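Local coordinates for tyrosine--tRNA ligase, mitochondrial (Coccidioides posadasii, PDB 5IJX), which probably charges mitochondrial tRNA(Tyr) with tyrosine at the expense of ATP, the present chain holding the class I catalytic region without the C-terminal part, at residues A[58-61]-A[62-66]; A[135-138]-A[139-143]; A[178-181]-A[182-186]. All coordinates share one frame; numbering follows the deposited sequence.

Contact 1 (A[58-61]-A[62-66]); sequences DKLI and TRKRV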
loop_
_atom_site.group_PDB
_atom_site.type_symbol
_atom_site.label_atom_id
_atom_site.label_comp_id
_atom_site.label_asym_id
_atom_site.label_seq_id
_atom_site.Cartn_x
_atom_site.Cartn_y
_atom_site.Cartn_z
ATOM N N ASP A 58 20.626 16.973 20.409
ATOM C CA ASP A 58 21.580 18.068 20.547
ATOM C C ASP A 58 22.947 17.654 20.012
ATOM O O ASP A 58 23.590 18.393 19.256
ATOM C CB ASP A 58 21.676 18.485 22.016
ATOM C CG ASP A 58 22.176 19.904 22.190
ATOM O OD1 ASP A 58 22.223 20.651 21.189
ATOM O OD2 ASP A 58 22.511 20.279 23.333
ATOM N N LYS A 59 23.394 16.454 20.389
ATOM C CA LYS A 59 24.661 15.925 19.897
ATOM C C LYS A 59 24.663 15.830 18.376
ATOM O O LYS A 59 25.619 16.252 17.716
ATOM C CB LYS A 59 24.916 14.555 20.526
ATOM C CG LYS A 59 26.280 13.957 20.231
ATOM C CD LYS A 59 26.486 12.668 21.021
ATOM C CE LYS A 59 26.200 11.442 20.179
ATOM N NZ LYS A 59 26.004 10.217 21.010
ATOM N N LEU A 60 23.597 15.266 17.803
ATOM C CA LEU A 60 23.508 15.127 16.354
ATOM C C LEU A 60 23.673 16.476 15.667
ATOM O O LEU A 60 24.543 16.650 14.807
ATOM C CB LEU A 60 22.168 14.494 15.975
ATOM C CG LEU A 60 21.856 14.435 14.476
ATOM C CD1 LEU A 60 22.766 13.438 13.773
ATOM C CD2 LEU A 60 20.399 14.087 14.249
ATOM N N ILE A 61 22.831 17.444 16.032
ATOM C CA ILE A 61 22.853 18.740 15.364
ATOM C C ILE A 61 24.211 19.403 15.539
ATOM O O ILE A 61 24.746 20.016 14.607
ATOM C CB ILE A 61 21.711 19.629 15.893
ATOM C CG1 ILE A 61 20.360 18.936 15.677
ATOM C CG2 ILE A 61 21.733 20.987 15.206
ATOM C CD1 ILE A 61 19.171 19.687 16.246
ATOM N N THR A 62 24.793 19.290 16.734
ATOM C CA THR A 62 26.085 19.923 16.981
ATOM C C THR A 62 27.181 19.298 16.123
ATOM O O THR A 62 28.050 20.007 15.599
ATOM C CB THR A 62 26.436 19.820 18.465
ATOM O OG1 THR A 62 25.439 20.498 19.239
ATOM C CG2 THR A 62 27.793 20.443 18.745
ATOM N N ARG A 63 27.156 17.976 15.962
ATOM C CA ARG A 63 28.216 17.260 15.266
ATOM C C ARG A 63 27.985 17.118 13.765
ATOM O O ARG A 63 28.912 16.723 13.051
ATOM C CB ARG A 63 28.382 15.853 15.852
ATOM C CG ARG A 63 29.139 15.774 17.166
ATOM C CD ARG A 63 29.959 14.493 17.210
ATOM N NE ARG A 63 30.326 14.098 18.567
ATOM C CZ ARG A 63 30.581 12.846 18.938
ATOM N NH1 ARG A 63 30.497 11.853 18.061
ATOM N NH2 ARG A 63 30.910 12.581 20.194
ATOM N N LYS A 64 26.789 17.419 13.265
ATOM C CA LYS A 64 26.438 17.038 11.904
ATOM C C LYS A 64 25.500 18.069 11.295
ATOM O O LYS A 64 24.520 18.470 11.928
ATOM C CB LYS A 64 25.787 15.652 11.897
ATOM C CG LYS A 64 25.637 15.029 10.528
ATOM C CD LYS A 64 25.142 13.599 10.659
ATOM C CE LYS A 64 25.140 12.877 9.324
ATOM N NZ LYS A 64 24.807 11.433 9.482
ATOM N N ARG A 65 25.806 18.486 10.064
ATOM C CA ARG A 65 24.975 19.438 9.325
ATOM C C ARG A 65 23.789 18.677 8.733
ATOM O O ARG A 65 23.744 18.347 7.546
ATOM C CB ARG A 65 25.795 20.134 8.246
ATOM C CG ARG A 65 25.126 21.359 7.633
ATOM C CD ARG A 65 25.913 21.879 6.435
ATOM N NE ARG A 65 27.229 22.400 6.808
ATOM C CZ ARG A 65 27.505 23.683 7.032
ATOM N NH1 ARG A 65 26.561 24.611 6.925
ATOM N NH2 ARG A 65 28.737 24.046 7.362
ATOM N N VAL A 66 22.804 18.400 9.588
ATOM C CA VAL A 66 21.669 17.558 9.221
ATOM C C VAL A 66 20.558 18.401 8.608
ATOM O O VAL A 66 20.683 19.625 8.488
ATOM C CB VAL A 66 21.143 16.772 10.437
ATOM C CG1 VAL A 66 22.214 15.826 10.963
ATOM C CG2 VAL A 66 20.669 17.720 11.534
#

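Contact 2 (A[135-138]-A[139-143]); sequences NIHL and QLKRL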
loop_
_atom_site.group_PDB
_atom_site.type_symbol
_atom_site.label_atom_id
_atom_site.label_comp_id
_atom_site.label_asym_id
_atom_site.label_seq_id
_atom_site.Cartn_x
_atom_site.Cartn_y
_atom_site.Cartn_z
ATOM N N ASN A 135 -2.126 27.537 -3.939
ATOM C CA ASN A 135 -1.966 28.736 -3.125
ATOM C C ASN A 135 -0.934 28.521 -2.022
ATOM O O ASN A 135 -0.070 29.377 -1.795
ATOM C CB ASN A 135 -3.313 29.156 -2.537
ATOM C CG ASN A 135 -3.293 30.575 -1.988
ATOM O OD1 ASN A 135 -3.126 31.540 -2.735
ATOM N ND2 ASN A 135 -3.475 30.706 -0.681
ATOM N N ILE A 136 -1.000 27.382 -1.326
ATOM C CA ILE A 136 -0.029 27.123 -0.265
ATOM C C ILE A 136 1.368 26.956 -0.852
ATOM O O ILE A 136 2.367 27.354 -0.239
ATOM C CB ILE A 136 -0.447 25.898 0.567
ATOM C CG1 ILE A 136 -1.802 26.158 1.232
ATOM C CG2 ILE A 136 0.619 25.583 1.616
ATOM C CD1 ILE A 136 -2.309 25.020 2.097
ATOM N N HIS A 137 1.464 26.355 -2.040
ATOM C CA HIS A 137 2.751 26.247 -2.715
ATOM C C HIS A 137 3.343 27.626 -2.961
ATOM O O HIS A 137 4.530 27.863 -2.704
ATOM C CB HIS A 137 2.592 25.486 -4.030
ATOM C CG HIS A 137 3.887 25.226 -4.737
ATOM N ND1 HIS A 137 4.618 26.225 -5.343
ATOM C CD2 HIS A 137 4.580 24.080 -4.933
ATOM C CE1 HIS A 137 5.707 25.705 -5.881
ATOM N NE2 HIS A 137 5.708 24.406 -5.648
ATOM N N LEU A 138 2.526 28.556 -3.458
ATOM C CA LEU A 138 2.988 29.931 -3.608
ATOM C C LEU A 138 3.443 30.501 -2.268
ATOM O O LEU A 138 4.540 31.064 -2.155
ATOM C CB LEU A 138 1.874 30.788 -4.211
ATOM C CG LEU A 138 2.161 32.284 -4.319
ATOM C CD1 LEU A 138 3.417 32.529 -5.140
ATOM C CD2 LEU A 138 0.970 33.008 -4.922
ATOM N N GLN A 139 2.611 30.347 -1.234
ATOM C CA GLN A 139 2.902 30.962 0.057
ATOM C C GLN A 139 4.219 30.456 0.638
ATOM O O GLN A 139 4.962 31.223 1.261
ATOM C CB GLN A 139 1.749 30.701 1.026
ATOM C CG GLN A 139 0.470 31.444 0.670
ATOM C CD GLN A 139 -0.659 31.161 1.638
ATOM O OE1 GLN A 139 -0.642 30.161 2.357
ATOM N NE2 GLN A 139 -1.649 32.046 1.667
ATOM N N LEU A 140 4.525 29.170 0.454
ATOM C CA LEU A 140 5.779 28.640 0.980
ATOM C C LEU A 140 6.958 29.006 0.085
ATOM O O LEU A 140 8.048 29.311 0.586
ATOM C CB LEU A 140 5.686 27.122 1.146
ATOM C CG LEU A 140 4.869 26.607 2.334
ATOM C CD1 LEU A 140 4.871 25.088 2.348
ATOM C CD2 LEU A 140 5.397 27.141 3.659
ATOM N N LYS A 141 6.760 28.987 -1.236
ATOM C CA LYS A 141 7.808 29.446 -2.142
ATOM C C LYS A 141 8.271 30.847 -1.767
ATOM O O LYS A 141 9.477 31.120 -1.722
ATOM C CB LYS A 141 7.318 29.419 -3.594
ATOM C CG LYS A 141 8.424 29.686 -4.615
ATOM C CD LYS A 141 7.892 29.846 -6.035
ATOM C CE LYS A 141 7.300 28.555 -6.572
ATOM N NZ LYS A 141 6.948 28.663 -8.014
ATOM N N ARG A 142 7.326 31.751 -1.484
ATOM C CA ARG A 142 7.695 33.102 -1.079
ATOM C C ARG A 142 8.099 33.188 0.387
ATOM O O ARG A 142 8.821 34.117 0.760
ATOM C CB ARG A 142 6.547 34.081 -1.360
ATOM C CG ARG A 142 5.277 33.847 -0.554
ATOM C CD ARG A 142 4.228 34.918 -0.842
ATOM N NE ARG A 142 3.933 35.049 -2.267
ATOM C CZ ARG A 142 2.937 35.776 -2.765
ATOM N NH1 ARG A 142 2.124 36.441 -1.955
ATOM N NH2 ARG A 142 2.749 35.836 -4.075
ATOM N N LEU A 143 7.662 32.244 1.224
ATOM C CA LEU A 143 8.092 32.251 2.617
ATOM C C LEU A 143 9.550 31.835 2.750
ATOM O O LEU A 143 10.209 32.199 3.730
ATOM C CB LEU A 143 7.198 31.335 3.452
ATOM C CG LEU A 143 7.537 31.231 4.943
ATOM C CD1 LEU A 143 7.510 32.597 5.613
ATOM C CD2 LEU A 143 6.584 30.277 5.650
HETATM O O HOH W 1 -1.577 33.847 -0.966
#

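Contact 3 (A[178-181]-A[182-186]); sequences LKEV and MEVLG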
loop_
_atom_site.group_PDB
_atom_site.type_symbol
_atom_site.label_atom_id
_atom_site.label_comp_id
_atom_site.label_asym_id
_atom_site.label_seq_id
_atom_site.Cartn_x
_atom_site.Cartn_y
_atom_site.Cartn_z
ATOM N N LEU A 178 3.504 0.031 -4.439
ATOM C CA LEU A 178 3.042 -0.610 -3.212
ATOM C C LEU A 178 3.990 -1.729 -2.804
ATOM O O LEU A 178 4.247 -1.937 -1.610
ATOM C CB LEU A 178 1.625 -1.152 -3.405
ATOM C CG LEU A 178 1.029 -1.972 -2.256
ATOM C CD1 LEU A 178 -0.478 -1.786 -2.216
ATOM C CD2 LEU A 178 1.364 -3.454 -2.390
ATOM N N LYS A 179 4.518 -2.459 -3.789
ATOM C CA LYS A 179 5.419 -3.571 -3.509
ATOM C C LYS A 179 6.585 -3.130 -2.633
ATOM O O LYS A 179 6.832 -3.707 -1.568
ATOM C CB LYS A 179 5.925 -4.160 -4.825
ATOM C CG LYS A 179 6.568 -5.526 -4.692
ATOM C CD LYS A 179 7.183 -5.967 -6.011
ATOM C CE LYS A 179 7.822 -7.342 -5.902
ATOM N NZ LYS A 179 8.439 -7.775 -7.187
ATOM N N GLU A 180 7.315 -2.101 -3.065
ATOM C CA GLU A 180 8.487 -1.674 -2.310
ATOM C C GLU A 180 8.111 -1.274 -0.891
ATOM O O GLU A 180 8.821 -1.609 0.063
ATOM C CB GLU A 180 9.187 -0.519 -3.026
ATOM C CG GLU A 180 10.450 -0.039 -2.320
ATOM C CD GLU A 180 11.170 1.050 -3.087
ATOM O OE1 GLU A 180 12.357 1.299 -2.792
ATOM O OE2 GLU A 180 10.552 1.655 -3.989
ATOM N N VAL A 181 6.997 -0.557 -0.727
ATOM C CA VAL A 181 6.588 -0.123 0.607
ATOM C C VAL A 181 6.313 -1.330 1.493
ATOM O O VAL A 181 6.771 -1.398 2.639
ATOM C CB VAL A 181 5.363 0.805 0.521
ATOM C CG1 VAL A 181 4.920 1.221 1.910
ATOM C CG2 VAL A 181 5.688 2.036 -0.318
HETATM N N MSE A 182 5.564 -2.298 0.977
HETATM C CA MSE A 182 5.213 -3.483 1.753
HETATM C C MSE A 182 6.449 -4.291 2.138
HETATM O O MSE A 182 6.602 -4.691 3.293
HETATM C CB MSE A 182 4.240 -4.365 0.967
HETATM C CG MSE A 182 2.828 -3.809 0.850
HETATM SE SE MSE A 182 1.972 -3.553 2.588
HETATM C CE MSE A 182 2.441 -1.680 2.893
ATOM N N GLU A 183 7.329 -4.531 1.166
ATOM C CA GLU A 183 8.522 -5.333 1.423
ATOM C C GLU A 183 9.456 -4.632 2.401
ATOM O O GLU A 183 9.839 -5.202 3.430
ATOM C CB GLU A 183 9.247 -5.629 0.108
ATOM C CG GLU A 183 8.480 -6.542 -0.838
ATOM C CD GLU A 183 9.158 -6.688 -2.187
ATOM O OE1 GLU A 183 9.891 -5.758 -2.590
ATOM O OE2 GLU A 183 8.963 -7.733 -2.843
ATOM N N VAL A 184 9.825 -3.387 2.100
ATOM C CA VAL A 184 10.817 -2.675 2.900
ATOM C C VAL A 184 10.252 -2.313 4.270
ATOM O O VAL A 184 10.907 -2.516 5.299
ATOM C CB VAL A 184 11.304 -1.425 2.143
ATOM C CG1 VAL A 184 12.203 -0.575 3.023
ATOM C CG2 VAL A 184 12.031 -1.833 0.865
ATOM N N LEU A 185 9.041 -1.758 4.305
ATOM C CA LEU A 185 8.452 -1.243 5.539
ATOM C C LEU A 185 7.311 -2.090 6.077
ATOM O O LEU A 185 7.226 -2.299 7.289
ATOM C CB LEU A 185 7.948 0.188 5.321
ATOM C CG LEU A 185 7.300 0.864 6.533
ATOM C CD1 LEU A 185 8.256 0.914 7.714
ATOM C CD2 LEU A 185 6.843 2.260 6.163
ATOM N N GLY A 186 6.425 -2.579 5.208
ATOM C CA GLY A 186 5.279 -3.342 5.682
ATOM C C GLY A 186 5.673 -4.542 6.523
ATOM O O GLY A 186 5.004 -4.867 7.507
#

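Contact 1 (A[58-61]-A[62-66])
T62 N bonds to D58 O at 2.9 Å (158° at the hydrogen) in the last turn of helix 54-63, and R63 N repeats the pattern on K59 O at 2.9 Å. Then the helix gives out: K64 N lies 2.8 Å from L60 O but its bond is weak, and K64 itself has left helical backbone angles. Beyond it the chain makes an inverse gamma turn centred on R65.

T62 adds a second bond to this last turn. Its OG1 sits beside its own backbone N (chi1 -61°) and donates to D58 O at 2.8 Å, coming from the face of the carbonyl plane opposite to T62 N, which leaves D58 O gripped by two donors. The carboxylate of D58 is engaged elsewhere, with S36 and R54. On the inner side L60 meets the exit from the helix, its CD1 touching V66 CG1 at 3.7 Å and the aliphatic CD of K64 at 3.9 Å. The extended K64 chain carries NZ onward to Q234 and the carbonyl of L275. I61 adds a looser apolar approach of CG1 to V66 CG2, 4.3 Å apart.

V66, backbone-bonded to K99, leads straight into strand 67-72, making this the helix-to-strand turn that feeds a central parallel strand of the Rossmann-type catalytic domain.

Contact 2 (A[135-138]-A[139-143])
The pairs N135–Q139, H137–K141 and L138–R142 are i to i+4 neighbours on helix 126-154, the long helix of the beta-alpha-beta crossover from strand 99-104 to the adjacent parallel strand 164-168. Backbone bonds join every partner, for example R142 N to L138 O at 2.9 Å.

N135 and Q139 turn their amides 57° apart, and their nitrogens, ND2 and NE2, come within 3.3 Å of each other. Both are donors, and the link between the two side chains runs through a water, which donates to N135 OD1 at 3.3 Å and accepts from Q139 NE2 at 3.2 Å. Protein partners fix the amides further: Q139 OE1 takes the N-H of L79, Q139 NE2 also meets S78 OG, and N135 ND2 gives to the carbonyl of P77. These bonds tie the helix to the loop 77-79, just ahead of the HIGH signature.

On the next flank K141 bends at chi3 (-67°) and brings CE to the edge of the H137 imidazole, in the ring plane, 3.3 Å from CE1. R142 folds back, its CG between backbone N and carbonyl carbon (chi1 65°), and lays one face of its guanidinium over L138 CG; NH2 is 3.4 Å from L138 CD2. L140 turns the other way, onto F102, I104 and L166 of the two strands, with I136 CG2 4.3 Å from its CD1.

In this protein the polar flank is tied to loop 77-79, while the apolar flank packs on strands 99-104 and 164-168, which the helix connects, as expected of a beta-alpha-beta crossover in the Rossmann fold.

Contact 3 (A[178-181]-A[182-186])
V181 O is the centre of this contact, accepting two backbone N-H groups: L185 N at 2.8 Å, tilted 30° from the carbonyl plane, and G186 N, also at 2.8 Å, in that plane and on a lone pair. The second of these bonds spans five residues and widens the end of helix 178-186 into a pi-type turn. Earlier turns are regular, E183 N meeting K179 O with a nearly straight N-H...O of 172°.

Among the side chains, M182, modelled as selenomethionine, crosses L178 with its CG 3.6 Å from L178 CD2. Bends at chi2 and chi3 then curl the chain back until the CE methyl lies 3.9 Å from V181 CG1. K179 and E183 meet through carbon: the extended lysine passes the carboxylate with CE 3.3 Å from E183 OE2, while its NZ stays 4.4 Å from that oxygen, too far for a salt bridge. The opposite charges probably still attract weakly, but the lysine nitrogen is bonded to N174 of the second subunit. E180 and V184 run alongside each other in the same direction, CG to CG2 at 4.0 Å, and E180 sends its OE2 back to Q176.

The outer shell is shared by two subunits. L178 and K179 pack on W173 of the second subunit, V181 on its L178 and M182 on its C216. From within the same chain W223 covers V181, V184 and L185, and helix 243-259 reaches V184 and L185 through I256.

Packed on helices 217-229 and 243-259 of its own subunit and on the second subunit as well, this short helix lies in the dimer interface, consistent with the homodimers formed by tyrosyl-tRNA synthetases.

Overall arrangement
Contacts 2 and 3 are wholly helical and contact 1 is the exit from a helix; none touches another, their centres lying 29 to 32 Å apart. None supplies a pocket residue, but each adjoins elements near the bound tyrosine. Contact 1 runs into strand 67-72, which supplies Y69, G71 and V72 to the pocket. Contact 2, on the opposite side of the chain's centre, brings the I136 side chain to about 10 Å from the bound tyrosine. Contact 3 lies farther out at the subunit boundary, yet its L185 side chain is about 12 Å from the ligand and packs against helix 217-229, which carries the pocket residues Y217, Q221 and D224.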